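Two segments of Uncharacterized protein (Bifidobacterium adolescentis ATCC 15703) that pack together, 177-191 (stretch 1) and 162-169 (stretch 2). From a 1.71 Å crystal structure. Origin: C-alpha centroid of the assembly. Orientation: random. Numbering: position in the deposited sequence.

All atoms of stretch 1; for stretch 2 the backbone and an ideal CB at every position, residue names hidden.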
# COMPACT_ATOMS: atom_id res chain seq x y z
N GLY A 177 -13.54 4.11 -0.01
CA GLY A 177 -13.22 3.99 -1.43
C GLY A 177 -14.22 4.72 -2.30
O GLY A 177 -15.36 4.95 -1.88
N CYS A 178 -13.82 5.08 -3.51
CA CYS A 178 -14.72 5.79 -4.42
C CYS A 178 -15.74 4.86 -5.08
O CYS A 178 -15.58 3.63 -5.09
CB CYS A 178 -13.93 6.53 -5.50
SG CYS A 178 -13.24 5.47 -6.80
N ASP A 179 -16.79 5.45 -5.63
CA ASP A 179 -17.83 4.70 -6.33
C ASP A 179 -17.10 4.02 -7.48
O ASP A 179 -16.42 4.67 -8.26
CB ASP A 179 -18.88 5.66 -6.89
CG ASP A 179 -20.02 4.94 -7.59
OD1 ASP A 179 -19.76 4.08 -8.46
OD2 ASP A 179 -21.19 5.24 -7.28
N PRO A 180 -17.23 2.68 -7.59
CA PRO A 180 -16.54 1.98 -8.68
C PRO A 180 -16.80 2.51 -10.09
O PRO A 180 -15.89 2.52 -10.92
CB PRO A 180 -16.98 0.52 -8.49
CG PRO A 180 -18.28 0.63 -7.73
CD PRO A 180 -17.99 1.74 -6.76
N ALA A 181 -18.02 2.97 -10.36
CA ALA A 181 -18.36 3.48 -11.69
C ALA A 181 -17.68 4.81 -12.00
O ALA A 181 -17.45 5.14 -13.16
CB ALA A 181 -19.88 3.62 -11.83
N HIS A 182 -17.35 5.58 -10.96
CA HIS A 182 -16.71 6.87 -11.14
C HIS A 182 -15.18 6.84 -11.07
O HIS A 182 -14.54 7.88 -11.26
CB HIS A 182 -17.23 7.87 -10.10
CG HIS A 182 -18.69 8.21 -10.26
ND1 HIS A 182 -19.69 7.29 -10.07
CD2 HIS A 182 -19.30 9.37 -10.60
CE1 HIS A 182 -20.86 7.86 -10.28
NE2 HIS A 182 -20.65 9.13 -10.61
N ALA A 183 -14.60 5.67 -10.82
CA ALA A 183 -13.14 5.55 -10.71
C ALA A 183 -12.32 6.14 -11.85
O ALA A 183 -11.35 6.85 -11.61
CB ALA A 183 -12.76 4.08 -10.53
N ILE A 184 -12.71 5.86 -13.09
CA ILE A 184 -11.96 6.39 -14.23
C ILE A 184 -11.96 7.91 -14.25
O ILE A 184 -10.91 8.54 -14.42
CB ILE A 184 -12.52 5.87 -15.57
CG1 ILE A 184 -12.47 4.34 -15.59
CG2 ILE A 184 -11.70 6.43 -16.72
CD1 ILE A 184 -13.11 3.73 -16.83
N ARG A 185 -13.14 8.50 -14.07
CA ARG A 185 -13.31 9.95 -14.06
C ARG A 185 -12.46 10.59 -12.97
O ARG A 185 -11.77 11.59 -13.20
CB ARG A 185 -14.78 10.30 -13.84
CG ARG A 185 -15.06 11.80 -13.79
CD ARG A 185 -16.38 12.09 -13.08
NE ARG A 185 -16.34 11.67 -11.68
CZ ARG A 185 -17.34 11.85 -10.82
NH1 ARG A 185 -18.46 12.44 -11.20
NH2 ARG A 185 -17.21 11.44 -9.56
N ILE A 186 -12.52 10.03 -11.76
CA ILE A 186 -11.76 10.55 -10.63
C ILE A 186 -10.26 10.44 -10.88
O ILE A 186 -9.50 11.37 -10.58
CB ILE A 186 -12.11 9.79 -9.34
CG1 ILE A 186 -13.57 10.04 -8.98
CG2 ILE A 186 -11.18 10.21 -8.21
CD1 ILE A 186 -14.11 9.16 -7.86
N ALA A 187 -9.84 9.31 -11.43
CA ALA A 187 -8.43 9.07 -11.73
C ALA A 187 -7.89 10.12 -12.69
O ALA A 187 -6.80 10.65 -12.50
CB ALA A 187 -8.25 7.68 -12.31
N GLN A 188 -8.65 10.40 -13.74
CA GLN A 188 -8.23 11.37 -14.74
C GLN A 188 -8.10 12.76 -14.13
O GLN A 188 -7.17 13.50 -14.46
CB GLN A 188 -9.21 11.35 -15.91
CG GLN A 188 -9.27 9.96 -16.56
CD GLN A 188 -10.25 9.87 -17.70
OE1 GLN A 188 -11.42 10.23 -17.56
NE2 GLN A 188 -9.79 9.36 -18.84
N LYS A 189 -9.01 13.12 -13.24
CA LYS A 189 -8.95 14.43 -12.59
C LYS A 189 -7.70 14.49 -11.71
O LYS A 189 -6.98 15.49 -11.69
CB LYS A 189 -10.19 14.68 -11.74
CG LYS A 189 -10.13 15.97 -10.92
CD LYS A 189 -9.91 17.19 -11.81
CE LYS A 189 -9.64 18.44 -10.99
NZ LYS A 189 -10.78 18.79 -10.10
N ILE A 190 -7.45 13.41 -10.97
CA ILE A 190 -6.27 13.34 -10.10
C ILE A 190 -5.01 13.51 -10.94
O ILE A 190 -4.04 14.15 -10.51
CB ILE A 190 -6.21 11.99 -9.35
CG1 ILE A 190 -7.36 11.91 -8.34
CG2 ILE A 190 -4.86 11.84 -8.64
CD1 ILE A 190 -7.46 10.58 -7.61
N GLY A 191 -5.02 12.95 -12.14
CA GLY A 191 -3.86 13.05 -13.01
C GLY A 191 -3.50 14.47 -13.40
O GLY A 191 -2.36 14.74 -13.79
N UNK A 162 3.29 10.21 -4.06
CA UNK A 162 2.59 9.22 -4.85
C UNK A 162 1.22 8.96 -4.25
O UNK A 162 1.02 9.13 -3.04
CB UNK A 162 3.40 7.92 -4.94
N UNK A 163 0.26 8.58 -5.08
CA UNK A 163 -1.08 8.28 -4.59
C UNK A 163 -1.69 7.13 -5.36
O UNK A 163 -1.38 6.93 -6.54
CB UNK A 163 -1.98 9.51 -4.69
N UNK A 164 -2.53 6.36 -4.68
CA UNK A 164 -3.26 5.28 -5.33
C UNK A 164 -4.71 5.67 -5.13
O UNK A 164 -5.07 6.19 -4.07
CB UNK A 164 -2.93 3.90 -4.76
N UNK A 165 -5.53 5.48 -6.15
CA UNK A 165 -6.94 5.79 -6.04
C UNK A 165 -7.59 4.58 -5.39
O UNK A 165 -7.53 3.46 -5.92
CB UNK A 165 -7.56 6.12 -7.40
N UNK A 166 -8.17 4.80 -4.22
CA UNK A 166 -8.82 3.74 -3.46
C UNK A 166 -10.25 3.59 -3.96
O UNK A 166 -11.03 4.54 -3.91
CB UNK A 166 -8.79 4.04 -1.96
N UNK A 167 -10.59 2.40 -4.44
CA UNK A 167 -11.92 2.14 -4.97
C UNK A 167 -12.68 1.17 -4.08
O UNK A 167 -12.12 0.21 -3.56
CB UNK A 167 -11.83 1.59 -6.39
N UNK A 168 -13.97 1.44 -3.90
CA UNK A 168 -14.83 0.59 -3.08
C UNK A 168 -15.31 -0.57 -3.95
O UNK A 168 -16.11 -0.37 -4.86
CB UNK A 168 -16.01 1.38 -2.50
N UNK A 169 -14.80 -1.77 -3.68
CA UNK A 169 -15.18 -2.96 -4.45
C UNK A 169 -15.96 -3.93 -3.56
O UNK A 169 -16.11 -5.10 -3.90
CB UNK A 169 -13.94 -3.65 -5.03

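The helix of stretch 1, 183-191, runs at 160° to the strand of stretch 2, nearly antiparallel, with the axes 9.7 Å apart at closest. The loop before it lies against the far end of stretch 2, so the evidence changes along the segment from apolar side chains to backbone polar groups.

Position 162 offers little to reason from: nothing of stretch 1 lies within 5.5 Å of its ideal CB, and its phi/psi of -79/151 is open to any residue. It is Gly162, and it makes no contact here.

At position 163 the CA-to-CB bond points toward stretch 1, but the ideal CB is still 5.4 Å from Ile190 CG2. An apolar side chain of moderate reach would suit, and the extended backbone (-144/149) favors beta-branched residues without excluding leucine or methionine. The residue is Val163, chi1 m, whose CG2 comes 4.1 Å from Ile190 CG2.

Position 164 points away, as alternation in a strand predicts, so stretch 1 cannot specify it. It is Leu164.

Position 165 points toward the helix, with its ideal CB 4.5 Å from Ile190 CD1 and 5.2 Å from Ala187 CB. Around it stand Cys178, Ala183, Ile186, Ala187 and Ile190; the two alanines leave room for a branched or flexible apolar chain, such as leucine, methionine or isoleucine. Leu165 is found, in the t, p rotamer, and has 93 Å² covered by stretch 1, the largest share in stretch 2. Its CD1 lies 3.8 Å from Ile186 CG2, 4.0 Å from Cys178 SG and 4.1 Å from Ile190 CD1, while its CD2 lies 3.9 Å from Ala187 CB and 3.3 Å from Ala183 O.

At position 166 CB points sideways, 4.5 Å from Gly177 CA. The backbone is already engaged: Cys178 N donates to the carbonyl O of 166 at 2.9 Å and 165°. A longer chain could run past the glycine, polar or not. Glu166 does so; its OE1 ends 3.2 Å from Gly177 N, but the angle is too poor for a hydrogen bond.

Position 167 points away overall, yet its ideal CB is 4.1 Å from Cys178 SG and 4.9 Å from Ala183 CB. A compact apolar residue, valine or isoleucine, fits. Val167 places CG2 3.8 Å from Cys178 SG and 4.0 Å from Ala183 CB, and CG1 4.1 Å from Pro180 CB. Its backbone forms a single beta bridge with Cys178.

Position 168 supplies the bridge's second hydrogen bond, its N donating to Cys178 O at 3.0 Å and 166°, which rules out proline. The ideal CB points toward stretch 1, 3.5 Å from Cys178 O and 3.7 Å from Gly177 O. With acceptors there, a short side chain carrying a donor, such as serine, threonine or asparagine, would suit; aspartate would fit less well. Asn168 reaches Gly177 O through a water, which accepts from Asn168 ND2 at 3.1 Å and donates to Gly177 O at 2.9 Å.

Position 169 points away, leaving its identity unconstrained. Glu169 curls back so that OE1 lies 4.3 Å from Pro180 CB.

Stretch 2 (162-169) GVLLEVNE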
# COMPACT_ATOMS: atom_id res chain seq x y z
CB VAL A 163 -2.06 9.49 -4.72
CG1 VAL A 163 -1.57 10.67 -3.90
CG2 VAL A 163 -2.22 9.87 -6.19
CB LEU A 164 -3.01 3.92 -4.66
CG LEU A 164 -1.59 3.35 -4.63
CD1 LEU A 164 -1.65 1.87 -4.23
CD2 LEU A 164 -0.93 3.48 -6.00
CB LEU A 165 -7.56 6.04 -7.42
CG LEU A 165 -9.10 6.10 -7.47
CD1 LEU A 165 -9.61 7.21 -6.55
CD2 LEU A 165 -9.53 6.35 -8.91
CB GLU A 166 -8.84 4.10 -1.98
CG GLU A 166 -9.45 3.06 -1.07
CD GLU A 166 -9.58 3.58 0.35
OE1 GLU A 166 -10.41 4.48 0.59
OE2 GLU A 166 -8.84 3.09 1.23
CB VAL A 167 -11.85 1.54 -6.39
CG1 VAL A 167 -13.25 1.35 -6.95
CG2 VAL A 167 -11.03 2.45 -7.30
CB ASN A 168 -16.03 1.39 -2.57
CG ASN A 168 -16.97 0.55 -1.72
OD1 ASN A 168 -16.80 -0.66 -1.56
ND2 ASN A 168 -17.99 1.20 -1.16
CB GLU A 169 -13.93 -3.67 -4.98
CG GLU A 169 -13.03 -2.80 -5.85
CD GLU A 169 -13.57 -2.64 -7.27
OE1 GLU A 169 -14.73 -3.03 -7.51
OE2 GLU A 169 -12.83 -2.11 -8.13
O HOH W 1 -18.14 4.21 -1.80
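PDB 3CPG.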